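Local coordinates for haloacid dehalogenase-like hydrolase (Bacteroides thetaiotaomicron, PDB 2RBK), which probably acts as a magnesium-dependent phosphatase of the haloacid dehalogenase superfamily, at residues 68-72 with 147-151. Residues are numbered along the deposited sequence; the frame is centred on the assembly and turned at random.
Sequences MNGAY and VIQMT
N69 and Q149 meet where the core and cap domains of this HAD-type hydrolase come together beside the active site: 68-72 is the loop between strands 64-67 and 72-75 of the core sheet, and 147-151 leads into the edge strand (149-152) of the three-stranded antiparallel cap sheet. The polar part is one hydrogen bond, N69 ND2 to Q149 OE1, 2.9 Å. The donor lies above the carbonyl plane of Q149, yet OE1 sits nearly in the amide plane of N69, and the two amides are turned 48° apart. Q149 carries its amide across to the loop on an extended chain, CG pointing opposite the backbone N (chi1 -179°). Both amides are gripped further: Q149 NE2 donates to G44 O, while N69 bonds D180 through ND2 and N214 through OD1, which should fix the rotation of its amide. The side chain of N69 is about 5 Å from the bound vanadate. A leucine in place of Q149 would probably leave N69 ND2 without one of its two acceptors and G44 O without this donor. The apolar part centres on I148, which with Q149 forms a classic beta bulge opposite V107. Its CG2 meets A71 CB and M68 SD, each at 3.6 Å, and M68 crosses I148 at about a right angle. SD also rests on Q149 CB at 3.6 Å. The other branch of I148 ends obliquely at the Y72 ring, whose OH bonds E109, with CD1 of I148 3.9 Å from CD1 of Y72.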
ATOM      1  N   MET A  68       0.134   2.131   5.108  1.00  8.20           N
ATOM      2  CA  MET A  68       1.465   1.689   5.521  1.00  8.75           C
ATOM      3  C   MET A  68       1.536   0.139   5.576  1.00  8.73           C
ATOM      4  O   MET A  68       2.074  -0.457   6.518  1.00  8.87           O
ATOM      5  CB  MET A  68       1.911   2.321   6.844  1.00  8.84           C
ATOM      6  CG  MET A  68       2.030   3.803   6.714  1.00 11.90           C
ATOM      7  SD  MET A  68       2.928   4.600   8.022  1.00 12.19           S
ATOM      8  CE  MET A  68       1.641   5.543   8.857  1.00 13.36           C
ATOM      9  N   ASN A  69       0.998  -0.492   4.544  1.00  8.73           N
ATOM     10  CA  ASN A  69       1.137  -1.951   4.396  1.00  9.37           C
ATOM     11  C   ASN A  69       0.559  -2.714   5.563  1.00  9.17           C
ATOM     12  O   ASN A  69       1.007  -3.802   5.879  1.00 11.94           O
ATOM     13  CB  ASN A  69       2.605  -2.372   4.176  1.00 10.16           C
ATOM     14  CG  ASN A  69       3.111  -1.918   2.847  1.00  9.89           C
ATOM     15  OD1 ASN A  69       2.728  -2.485   1.828  1.00 12.96           O
ATOM     16  ND2 ASN A  69       3.893  -0.844   2.817  1.00 11.36           N
ATOM     17  N   GLY A  70      -0.498  -2.177   6.203  1.00  8.66           N
ATOM     18  CA  GLY A  70      -1.108  -2.820   7.358  1.00  9.12           C
ATOM     19  C   GLY A  70      -0.686  -2.311   8.682  1.00  9.16           C
ATOM     20  O   GLY A  70      -1.324  -2.660   9.707  1.00  9.97           O
ATOM     21  N   ALA A  71       0.348  -1.473   8.742  1.00  8.55           N
ATOM     22  CA  ALA A  71       0.848  -0.940  10.010  1.00  8.69           C
ATOM     23  C   ALA A  71      -0.002   0.192  10.573  1.00  8.72           C
ATOM     24  O   ALA A  71       0.203   0.633  11.714  1.00  9.81           O
ATOM     25  CB  ALA A  71       2.290  -0.474   9.886  1.00  9.35           C
ATOM     26  N   TYR A  72      -1.011   0.685   9.835  1.00  8.59           N
ATOM     27  CA  TYR A  72      -1.850   1.748  10.338  1.00  8.82           C
ATOM     28  C   TYR A  72      -3.234   1.633   9.684  1.00  8.22           C
ATOM     29  O   TYR A  72      -3.359   1.933   8.485  1.00  8.62           O
ATOM     30  CB  TYR A  72      -1.222   3.115  10.148  1.00  9.37           C
ATOM     31  CG  TYR A  72      -1.894   4.208  10.905  1.00  9.80           C
ATOM     32  CD1 TYR A  72      -1.512   4.441  12.218  1.00 11.63           C
ATOM     33  CD2 TYR A  72      -2.838   5.003  10.308  1.00 11.35           C
ATOM     34  CE1 TYR A  72      -2.100   5.433  12.952  1.00 13.58           C
ATOM     35  CE2 TYR A  72      -3.420   6.007  11.050  1.00 12.55           C
ATOM     36  CZ  TYR A  72      -3.059   6.238  12.362  1.00 12.92           C
ATOM     37  OH  TYR A  72      -3.615   7.292  13.070  1.00 17.80           O
ATOM     38  N   VAL A 147       8.673   5.311  14.650  1.00 10.56           N
ATOM     39  CA  VAL A 147       8.456   5.163  13.232  1.00 10.18           C
ATOM     40  C   VAL A 147       7.519   3.978  12.958  1.00  9.37           C
ATOM     41  O   VAL A 147       7.780   2.856  13.422  1.00 11.69           O
ATOM     42  CB  VAL A 147       9.791   5.019  12.507  1.00 10.72           C
ATOM     43  CG1 VAL A 147       9.606   4.795  11.022  1.00 11.55           C
ATOM     44  CG2 VAL A 147      10.659   6.248  12.745  1.00 12.72           C
ATOM     45  N   ILE A 148       6.489   4.227  12.185  1.00  9.16           N
ATOM     46  CA  ILE A 148       5.536   3.207  11.746  1.00  9.23           C
ATOM     47  C   ILE A 148       5.966   2.558  10.462  1.00  8.86           C
ATOM     48  O   ILE A 148       5.834   1.317  10.274  1.00 10.14           O
ATOM     49  CB  ILE A 148       4.138   3.801  11.600  1.00  9.85           C
ATOM     50  CG1 ILE A 148       3.722   4.480  12.922  1.00 11.26           C
ATOM     51  CG2 ILE A 148       3.153   2.756  11.150  1.00 11.17           C
ATOM     52  CD1 ILE A 148       2.326   4.985  12.967  1.00 14.11           C
ATOM     53  N   GLN A 149       6.560   3.303   9.528  1.00  8.74           N
ATOM     54  CA  GLN A 149       7.038   2.775   8.270  1.00  8.64           C
ATOM     55  C   GLN A 149       8.282   3.566   7.841  1.00  8.77           C
ATOM     56  O   GLN A 149       8.334   4.772   7.995  1.00  9.77           O
ATOM     57  CB  GLN A 149       5.971   2.848   7.159  1.00  9.29           C
ATOM     58  CG  GLN A 149       6.444   2.260   5.828  1.00  9.78           C
ATOM     59  CD  GLN A 149       5.270   2.106   4.882  1.00 10.17           C
ATOM     60  OE1 GLN A 149       4.604   1.041   4.936  1.00 11.56           O
ATOM     61  NE2 GLN A 149       4.947   3.094   4.072  1.00 11.82           N
ATOM     62  N   MET A 150       9.270   2.839   7.298  1.00  8.88           N
ATOM     63  CA  MET A 150      10.400   3.466   6.628  1.00  9.94           C
ATOM     64  C   MET A 150      10.406   3.068   5.187  1.00  9.76           C
ATOM     65  O   MET A 150      10.104   1.915   4.866  1.00 11.66           O
ATOM     66  CB  MET A 150      11.717   3.016   7.229  1.00 14.33           C
ATOM     67  CG  MET A 150      11.946   3.189   8.620  1.00 17.72           C
ATOM     68  SD  MET A 150      13.417   2.473   9.275  1.00 16.10           S
ATOM     69  CE  MET A 150      13.419   0.745   9.280  1.00 16.35           C
ATOM     70  N   THR A 151      10.792   3.975   4.328  1.00  9.70           N
ATOM     71  CA  THR A 151      10.846   3.730   2.875  1.00  9.96           C
ATOM     72  C   THR A 151      12.230   4.083   2.355  1.00 10.47           C
ATOM     73  O   THR A 151      12.448   5.247   1.926  1.00 11.35           O
ATOM     74  CB  THR A 151       9.699   4.470   2.207  1.00 11.74           C
ATOM     75  OG1 THR A 151       8.468   3.981   2.775  1.00 12.83           O
ATOM     76  CG2 THR A 151       9.720   4.197   0.723  1.00 14.37           C
TER